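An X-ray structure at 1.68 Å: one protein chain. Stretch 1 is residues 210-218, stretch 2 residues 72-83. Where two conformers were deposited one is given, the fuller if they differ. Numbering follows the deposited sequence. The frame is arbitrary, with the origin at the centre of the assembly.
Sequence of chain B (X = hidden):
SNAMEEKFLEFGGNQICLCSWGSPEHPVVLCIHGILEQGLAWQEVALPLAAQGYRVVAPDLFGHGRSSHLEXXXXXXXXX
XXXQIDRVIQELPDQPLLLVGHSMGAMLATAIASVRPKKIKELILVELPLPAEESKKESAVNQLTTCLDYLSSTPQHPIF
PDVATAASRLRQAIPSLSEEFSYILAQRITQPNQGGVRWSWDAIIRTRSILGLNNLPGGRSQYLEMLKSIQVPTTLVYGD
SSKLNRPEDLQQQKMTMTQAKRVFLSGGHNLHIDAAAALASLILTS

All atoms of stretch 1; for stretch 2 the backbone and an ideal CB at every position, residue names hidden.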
# COMPACT_ATOMS: atom_id res chain seq x y z
N ILE B 210 13.20 3.22 2.47
CA ILE B 210 13.05 3.39 1.02
C ILE B 210 11.67 2.91 0.54
O ILE B 210 11.13 3.42 -0.45
CB ILE B 210 14.23 2.73 0.25
CG1 ILE B 210 15.50 3.58 0.42
CG2 ILE B 210 13.91 2.54 -1.24
CD1 ILE B 210 16.79 2.79 0.45
N LEU B 211 11.10 1.94 1.26
CA LEU B 211 9.71 1.55 1.04
C LEU B 211 8.75 2.22 2.04
O LEU B 211 7.53 2.19 1.86
CB LEU B 211 9.54 0.02 1.09
CG LEU B 211 10.03 -0.84 -0.09
CD1 LEU B 211 9.56 -2.29 0.07
CD2 LEU B 211 9.61 -0.29 -1.44
N GLY B 212 9.32 2.83 3.08
CA GLY B 212 8.53 3.49 4.12
C GLY B 212 7.75 2.51 4.99
O GLY B 212 6.72 2.86 5.57
N LEU B 213 8.27 1.29 5.06
CA LEU B 213 7.64 0.19 5.80
C LEU B 213 7.58 0.44 7.30
O LEU B 213 6.63 0.04 7.97
CB LEU B 213 8.41 -1.11 5.55
CG LEU B 213 8.20 -1.80 4.21
CD1 LEU B 213 9.42 -2.62 3.84
CD2 LEU B 213 6.96 -2.67 4.27
N ASN B 214 8.61 1.11 7.81
CA ASN B 214 8.81 1.30 9.25
C ASN B 214 7.73 2.12 9.94
O ASN B 214 7.51 1.96 11.15
CB ASN B 214 10.20 1.91 9.52
CG ASN B 214 11.34 1.07 8.95
OD1 ASN B 214 11.28 -0.17 8.95
ND2 ASN B 214 12.38 1.73 8.47
N ASN B 215 7.05 2.99 9.19
CA ASN B 215 6.05 3.90 9.78
C ASN B 215 4.82 4.16 8.91
O ASN B 215 4.85 3.97 7.69
CB ASN B 215 6.71 5.24 10.16
CG ASN B 215 7.67 5.10 11.33
OD1 ASN B 215 7.27 4.74 12.44
ND2 ASN B 215 8.94 5.39 11.09
N LEU B 216 3.74 4.59 9.56
CA LEU B 216 2.48 4.95 8.89
C LEU B 216 2.60 6.33 8.21
O LEU B 216 3.58 7.03 8.43
CB LEU B 216 1.34 4.95 9.91
CG LEU B 216 0.75 3.59 10.30
CD1 LEU B 216 0.20 3.63 11.72
CD2 LEU B 216 -0.33 3.17 9.31
N PRO B 217 1.60 6.71 7.38
CA PRO B 217 1.59 8.08 6.84
C PRO B 217 1.23 9.12 7.90
O PRO B 217 0.24 8.97 8.62
CB PRO B 217 0.49 8.02 5.76
CG PRO B 217 -0.38 6.88 6.16
CD PRO B 217 0.56 5.87 6.76
N GLY B 218 2.05 10.18 8.01
CA GLY B 218 1.79 11.26 8.96
C GLY B 218 2.98 12.02 9.51
O GLY B 218 2.92 13.24 9.66
N UNK B 72 3.05 -8.82 -5.27
CA UNK B 72 3.20 -7.43 -5.71
C UNK B 72 3.85 -6.60 -4.62
O UNK B 72 3.26 -6.39 -3.55
CB UNK B 72 1.85 -6.83 -6.09
N UNK B 73 5.05 -6.10 -4.92
CA UNK B 73 5.93 -5.42 -3.92
C UNK B 73 5.27 -4.25 -3.20
O UNK B 73 5.55 -3.99 -2.03
CB UNK B 73 7.20 -4.91 -4.61
N UNK B 74 4.40 -3.53 -3.92
CA UNK B 74 3.70 -2.37 -3.36
C UNK B 74 2.71 -2.74 -2.26
O UNK B 74 2.18 -1.87 -1.56
CB UNK B 74 2.96 -1.63 -4.47
N UNK B 75 2.47 -4.04 -2.11
CA UNK B 75 1.59 -4.58 -1.07
C UNK B 75 2.23 -4.48 0.31
O UNK B 75 1.51 -4.51 1.32
CB UNK B 75 1.24 -6.04 -1.38
N UNK B 76 3.56 -4.41 0.36
CA UNK B 76 4.26 -4.28 1.65
C UNK B 76 4.14 -2.84 2.14
O UNK B 76 4.74 -1.91 1.58
CB UNK B 76 5.73 -4.68 1.52
N UNK B 77 3.34 -2.66 3.18
CA UNK B 77 3.10 -1.33 3.76
C UNK B 77 2.70 -1.55 5.20
O UNK B 77 2.27 -2.66 5.57
CB UNK B 77 2.03 -0.55 3.00
N UNK B 78 2.82 -0.51 6.02
CA UNK B 78 2.34 -0.58 7.40
C UNK B 78 0.85 -0.91 7.44
O UNK B 78 0.41 -1.67 8.30
CB UNK B 78 2.61 0.74 8.13
N UNK B 79 0.07 -0.36 6.51
CA UNK B 79 -1.39 -0.64 6.47
C UNK B 79 -1.68 -2.14 6.22
O UNK B 79 -2.53 -2.73 6.88
CB UNK B 79 -2.05 0.20 5.38
N UNK B 80 -0.98 -2.73 5.26
CA UNK B 80 -1.06 -4.18 5.05
C UNK B 80 -0.72 -4.96 6.32
O UNK B 80 -1.48 -5.85 6.71
CB UNK B 80 -0.12 -4.60 3.92
N UNK B 81 0.40 -4.64 6.98
CA UNK B 81 0.69 -5.34 8.25
C UNK B 81 -0.38 -5.11 9.30
O UNK B 81 -0.70 -6.02 10.09
CB UNK B 81 2.04 -4.89 8.81
N UNK B 82 -0.92 -3.89 9.37
CA UNK B 82 -1.98 -3.61 10.34
C UNK B 82 -3.23 -4.43 10.05
O UNK B 82 -3.84 -4.98 10.95
CB UNK B 82 -2.32 -2.12 10.34
N UNK B 83 -3.60 -4.53 8.77
CA UNK B 83 -4.76 -5.33 8.40
C UNK B 83 -4.54 -6.80 8.74
O UNK B 83 -5.48 -7.52 9.09
CB UNK B 83 -5.06 -5.17 6.91

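Position 72 lies out of reach of stretch 1, with nothing within 5.5 Å of the ideal CB, so the contact sets no preference; it is Met-72. Position 73 opens a 3-10 segment (phi/psi -56/-34) and its CB points sideways. Stretch 1 offers the methyl groups of Leu-211, which a branched or longer apolar side chain could reach. Val-73, with chi1 t, brings CG1 to 4.3 Å from Leu-211 CD1, a loose apolar contact.

Positions 74 and 75 continue the 3-10 segment, 74 pointing away and 75 out of reach; many side chains would fit. They are Thr-74 and Ser-75.

At 76 the CB points toward stretch 1, 3.6 Å from Leu-213 CD2 and 4.7 Å from Leu-211 CD1. Any residue with a CB would touch there; a larger one could keep that contact and carry its bulk elsewhere. In Tyr-76, CB packs 3.6 Å from Leu-213 CD2, while chi1 m leads the ring away.

Position 77 makes the closest CA approach, 5.2 Å from Leu-213 CA, yet its CB points away. Extended angles (-155/161) just before a helix suit an N-cap, so Ser, Thr, Asp or Asn would be apt. OG of Ser-77 accepts from the backbone N of position 80, 3.1 Å with an N-H...acceptor angle of 169°.

The CB of 78 points toward stretch 1, 4.0 Å from both Asn-215 O and Leu-216 CD2 and 4.1 Å from Leu-213 O. Two carbonyl acceptors beside a methyl favour a small side chain, Ala by size or Ser as a donor. Ser-78, chi1 p in the conformer described, places OG 3.4 Å from Asn-215 O, a weak hydrogen bond; another acceptor is within reach of that proton. OG also packs 3.5 Å from Leu-216 CD2. Water 1 bridges the backbones, accepting from Ser-78 N (3.0 Å) and donating to Gly-212 O (2.8 Å).

Position 79 points sideways, its CB 5.2 Å from Leu-216 CD2; many helix-compatible side chains would fit, apolar ones included. It is Leu-79. Position 80 is out of reach, but the carbonyl O of 75 lies near its CB, making a hydroxyl one option; Thr-80 donates from OG1 to Ser-75 O at 2.6 Å.

Positions 81 and 82 point toward stretch 1, but neither ideal CB has an atom of it within 5.5 Å, so long apolar side chains such as Leu, Met or Phe suit. Phe-81 brings CE2 to 3.8 Å from Leu-213 CD2, which approaches the ring obliquely. Leu-82 sets CD1 3.7 Å from Leu-216 CD2.

Position 83 is out of reach and unconstrained here; it is Ala-83.

Stretch 2 72-83: MVTSYSSLTFLA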
# COMPACT_ATOMS: atom_id res chain seq x y z
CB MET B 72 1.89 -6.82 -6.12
CG MET B 72 2.15 -5.50 -6.88
SD MET B 72 0.77 -5.11 -7.85
CE MET B 72 -0.49 -5.08 -6.58
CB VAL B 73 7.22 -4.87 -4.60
CG1 VAL B 73 8.12 -4.18 -3.56
CG2 VAL B 73 7.98 -5.98 -5.28
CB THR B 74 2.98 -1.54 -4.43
OG1 THR B 74 2.10 -2.38 -5.19
CG2 THR B 74 3.98 -0.87 -5.34
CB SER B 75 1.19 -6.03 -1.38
OG SER B 75 0.45 -6.10 -2.60
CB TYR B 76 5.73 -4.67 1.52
CG TYR B 76 5.97 -6.16 1.34
CD1 TYR B 76 5.72 -7.05 2.38
CD2 TYR B 76 6.45 -6.67 0.14
CE1 TYR B 76 5.94 -8.41 2.22
CE2 TYR B 76 6.67 -8.04 -0.04
CZ TYR B 76 6.40 -8.90 0.99
OH TYR B 76 6.67 -10.24 0.79
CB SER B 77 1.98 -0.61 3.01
OG SER B 77 0.73 -1.30 3.14
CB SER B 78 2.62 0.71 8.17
OG SER B 78 2.22 1.83 7.41
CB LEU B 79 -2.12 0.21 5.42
CG LEU B 79 -3.65 0.02 5.37
CD1 LEU B 79 -4.34 0.53 6.65
CD2 LEU B 79 -4.26 0.69 4.14
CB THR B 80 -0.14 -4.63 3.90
OG1 THR B 80 -0.67 -4.11 2.67
CG2 THR B 80 -0.05 -6.16 3.85
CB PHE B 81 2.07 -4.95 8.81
CG PHE B 81 3.23 -5.37 7.92
CD1 PHE B 81 3.29 -6.65 7.37
CD2 PHE B 81 4.30 -4.50 7.69
CE1 PHE B 81 4.35 -7.06 6.58
CE2 PHE B 81 5.38 -4.89 6.88
CZ PHE B 81 5.41 -6.18 6.33
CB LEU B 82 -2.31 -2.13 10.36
CG LEU B 82 -1.28 -1.30 11.11
CD1 LEU B 82 -1.63 0.18 10.98
CD2 LEU B 82 -1.20 -1.72 12.57
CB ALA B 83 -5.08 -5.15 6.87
O HOH W 1 4.19 1.86 4.75
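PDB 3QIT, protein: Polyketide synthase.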